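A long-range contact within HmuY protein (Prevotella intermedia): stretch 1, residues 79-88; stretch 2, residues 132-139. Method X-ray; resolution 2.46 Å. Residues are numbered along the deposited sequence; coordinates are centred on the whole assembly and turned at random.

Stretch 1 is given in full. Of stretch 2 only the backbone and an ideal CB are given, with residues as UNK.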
# COMPACT_ATOMS: atom_id res chain seq x y z
N ARG A 79 -2.44 -1.58 -2.02
CA ARG A 79 -3.26 -2.27 -2.99
C ARG A 79 -3.88 -3.48 -2.29
O ARG A 79 -3.29 -4.03 -1.37
CB ARG A 79 -2.37 -2.76 -4.14
CG ARG A 79 -3.12 -3.36 -5.32
CD ARG A 79 -2.09 -3.98 -6.23
NE ARG A 79 -2.60 -4.49 -7.49
CZ ARG A 79 -1.86 -5.18 -8.35
NH1 ARG A 79 -0.58 -5.44 -8.08
NH2 ARG A 79 -2.39 -5.63 -9.48
N THR A 80 -5.07 -3.88 -2.75
CA THR A 80 -5.74 -5.05 -2.21
C THR A 80 -5.93 -6.07 -3.33
O THR A 80 -5.97 -5.72 -4.51
CB THR A 80 -7.07 -4.70 -1.52
OG1 THR A 80 -8.00 -4.40 -2.56
CG2 THR A 80 -6.98 -3.53 -0.57
N ASN A 81 -6.03 -7.34 -2.92
CA ASN A 81 -6.35 -8.43 -3.81
C ASN A 81 -7.87 -8.58 -3.85
O ASN A 81 -8.44 -9.36 -3.10
CB ASN A 81 -5.68 -9.72 -3.33
CG ASN A 81 -5.76 -10.82 -4.36
OD1 ASN A 81 -6.41 -10.65 -5.39
ND2 ASN A 81 -5.12 -11.94 -4.09
N ASN A 82 -8.51 -7.77 -4.71
CA ASN A 82 -9.95 -7.80 -4.92
C ASN A 82 -10.69 -7.46 -3.62
O ASN A 82 -11.61 -8.18 -3.19
CB ASN A 82 -10.32 -9.10 -5.63
CG ASN A 82 -11.46 -8.98 -6.63
OD1 ASN A 82 -11.91 -7.88 -6.97
ND2 ASN A 82 -11.94 -10.11 -7.10
N GLY A 83 -10.30 -6.35 -2.98
CA GLY A 83 -10.87 -5.92 -1.72
C GLY A 83 -11.49 -4.52 -1.79
O GLY A 83 -11.20 -3.74 -2.70
N GLU A 84 -12.35 -4.23 -0.80
CA GLU A 84 -12.95 -2.92 -0.62
C GLU A 84 -12.64 -2.45 0.79
O GLU A 84 -12.67 -3.25 1.71
CB GLU A 84 -14.46 -3.03 -0.79
CG GLU A 84 -14.90 -3.35 -2.21
CD GLU A 84 -16.40 -3.51 -2.36
OE1 GLU A 84 -16.99 -4.37 -1.65
OE2 GLU A 84 -16.98 -2.76 -3.17
N VAL A 85 -12.35 -1.15 0.93
CA VAL A 85 -11.80 -0.61 2.18
C VAL A 85 -12.69 0.53 2.67
O VAL A 85 -13.19 1.32 1.87
CB VAL A 85 -10.34 -0.15 2.01
CG1 VAL A 85 -9.77 0.47 3.28
CG2 VAL A 85 -9.44 -1.27 1.51
N LEU A 86 -12.86 0.59 3.99
CA LEU A 86 -13.50 1.71 4.66
C LEU A 86 -12.66 2.07 5.87
O LEU A 86 -12.45 1.23 6.74
CB LEU A 86 -14.92 1.31 5.09
CG LEU A 86 -15.58 2.31 6.04
CD1 LEU A 86 -16.05 3.56 5.29
CD2 LEU A 86 -16.74 1.67 6.80
N MET A 87 -12.20 3.33 5.92
CA MET A 87 -11.56 3.86 7.11
C MET A 87 -12.66 4.20 8.12
O MET A 87 -13.40 5.15 7.92
CB MET A 87 -10.75 5.11 6.76
CG MET A 87 -9.94 5.64 7.92
SD MET A 87 -8.97 7.13 7.54
CE MET A 87 -10.24 8.27 7.00
N THR A 88 -12.79 3.40 9.19
CA THR A 88 -13.87 3.60 10.15
C THR A 88 -13.49 4.74 11.09
O THR A 88 -12.38 5.28 10.99
CB THR A 88 -14.15 2.34 10.99
OG1 THR A 88 -13.16 2.29 12.01
CG2 THR A 88 -14.15 1.06 10.18
N UNK A 132 -4.19 1.07 -7.15
CA UNK A 132 -4.01 1.34 -5.72
C UNK A 132 -5.38 1.48 -5.09
O UNK A 132 -6.34 1.79 -5.78
CB UNK A 132 -3.17 2.60 -5.48
N UNK A 133 -5.44 1.28 -3.76
CA UNK A 133 -6.65 1.53 -3.00
C UNK A 133 -6.50 2.85 -2.26
O UNK A 133 -5.67 2.97 -1.36
CB UNK A 133 -6.94 0.38 -2.03
N UNK A 134 -7.33 3.82 -2.65
CA UNK A 134 -7.22 5.19 -2.18
C UNK A 134 -7.50 5.32 -0.69
O UNK A 134 -6.84 6.10 0.01
CB UNK A 134 -8.18 6.09 -2.97
N UNK A 135 -8.48 4.54 -0.20
CA UNK A 135 -8.90 4.58 1.19
C UNK A 135 -7.78 4.04 2.08
O UNK A 135 -7.37 4.70 3.03
CB UNK A 135 -10.19 3.78 1.39
N UNK A 136 -7.29 2.84 1.78
CA UNK A 136 -6.26 2.26 2.62
C UNK A 136 -5.03 3.17 2.62
O UNK A 136 -4.32 3.24 3.63
CB UNK A 136 -5.90 0.85 2.14
N UNK A 137 -4.82 3.86 1.50
CA UNK A 137 -3.73 4.80 1.32
C UNK A 137 -3.71 5.87 2.40
O UNK A 137 -2.67 6.48 2.64
CB UNK A 137 -3.83 5.46 -0.06
N UNK A 138 -4.84 6.05 3.10
CA UNK A 138 -4.96 7.08 4.12
C UNK A 138 -4.30 6.66 5.43
O UNK A 138 -4.33 7.42 6.40
CB UNK A 138 -6.43 7.41 4.36
N UNK A 139 -3.70 5.47 5.48
CA UNK A 139 -3.12 4.98 6.73
C UNK A 139 -2.01 5.91 7.25
O UNK A 139 -1.69 5.91 8.44
CB UNK A 139 -2.57 3.57 6.53

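Position 132 lies beside Arg79, the two CA atoms 4.6 Å apart, but its CA-to-CB bond points away from stretch 1. The extended backbone (phi/psi -130/158) tolerates most side chains, and stretch 1 sets little requirement. The residue is Leu132, whose end comes back so that CD2 lies 4.6 Å from Arg79 CB.

At position 133 the CB points toward stretch 1; an ideal CB lies 4.2 Å from Thr80 CG2 and 4.6 Å from Val85 CG2. These methyl groups would suit a small or medium apolar residue, yet the chain turns immediately afterwards, and the amide nitrogens of 135 and 136 could be met by a short polar side chain such as Asp, Asn, Ser or Thr. The residue is Asn133. Asn133 OD1 accepts a hydrogen bond from the backbone N of position 136 at 2.9 Å, nearly straight at 173°. The same Asn133 OD1 packs 3.5 Å from Val85 CB. The side chain thus braces the turn while filling space against the strand; its ND2 is bonded elsewhere in the structure.

Position 134 points away, with room for a CB and helical angles (-66/-38) that many residues could adopt. It is Gly134, which makes no contact with stretch 1.

Position 135 points toward the strand, its ideal CB 3.8 Å from Val85 CG1 and 5.0 Å from Met87 N. That backbone amide offers a donor, so an acceptor on a flexible arm, Glu or Gln, would suit, although an apolar chain could also cover Val85. The residue is Glu135. With chi1 t and chi2 p, its CG passes 3.8 Å from Val85 CG1, and OE2 accepts a hydrogen bond from Met87 N (3.1 Å, 164°), fastening the loop to the strand.

At position 136 the CB points sideways, 4.1 Å from Val85 CG1 and 5.3 Å from Thr80 CG2, which favours an apolar side chain; Leu, Ile or Met would be reasonable. Met136 is found, its CB 4.1 Å from Val85 CG1.

Position 137 lies in the 3-10 segment, where an ideal CB would be crowded by the O of 134 at 3.1 Å. Glycine avoids this, and Gly137 is present.

Position 138 points toward Met87, with an ideal CB 4.1 Å from Met87 SD. A long chain with an aliphatic stem, such as Lys, Arg, Met or Leu, could lie along the thioether. Lys138 packs its CD 3.8 Å from Met87 CE, and its NZ forms a salt bridge with Glu135 OE1 at 3.2 Å.

Position 139 points sideways beyond reach of stretch 1, which therefore dictates nothing; it is Trp139.

Stretch 2, residues 132-139: LNGEMGKW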
# COMPACT_ATOMS: atom_id res chain seq x y z
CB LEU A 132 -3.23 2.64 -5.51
CG LEU A 132 -1.75 2.65 -5.86
CD1 LEU A 132 -1.11 3.93 -5.33
CD2 LEU A 132 -1.01 1.43 -5.31
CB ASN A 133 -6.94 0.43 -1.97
CG ASN A 133 -8.30 0.62 -1.34
OD1 ASN A 133 -8.49 1.47 -0.47
ND2 ASN A 133 -9.27 -0.17 -1.80
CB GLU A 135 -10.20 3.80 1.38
CG GLU A 135 -10.91 4.06 2.70
CD GLU A 135 -11.61 5.40 2.86
OE1 GLU A 135 -11.36 6.31 2.03
OE2 GLU A 135 -12.37 5.55 3.83
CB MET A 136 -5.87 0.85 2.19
CG MET A 136 -4.92 0.20 3.19
SD MET A 136 -4.94 -1.59 3.12
CE MET A 136 -6.39 -1.90 4.13
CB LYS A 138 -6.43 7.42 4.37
CG LYS A 138 -7.16 8.16 3.25
CD LYS A 138 -8.62 8.28 3.57
CE LYS A 138 -9.45 8.84 2.44
NZ LYS A 138 -10.78 9.29 2.94
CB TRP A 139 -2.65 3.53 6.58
CG TRP A 139 -1.39 3.33 5.80
CD1 TRP A 139 -1.26 3.33 4.44
CD2 TRP A 139 -0.06 3.13 6.32
NE1 TRP A 139 0.05 3.15 4.07
CE2 TRP A 139 0.80 3.01 5.21
CE3 TRP A 139 0.48 3.04 7.61
CZ2 TRP A 139 2.18 2.80 5.34
CZ3 TRP A 139 1.83 2.83 7.74
CH2 TRP A 139 2.67 2.71 6.62
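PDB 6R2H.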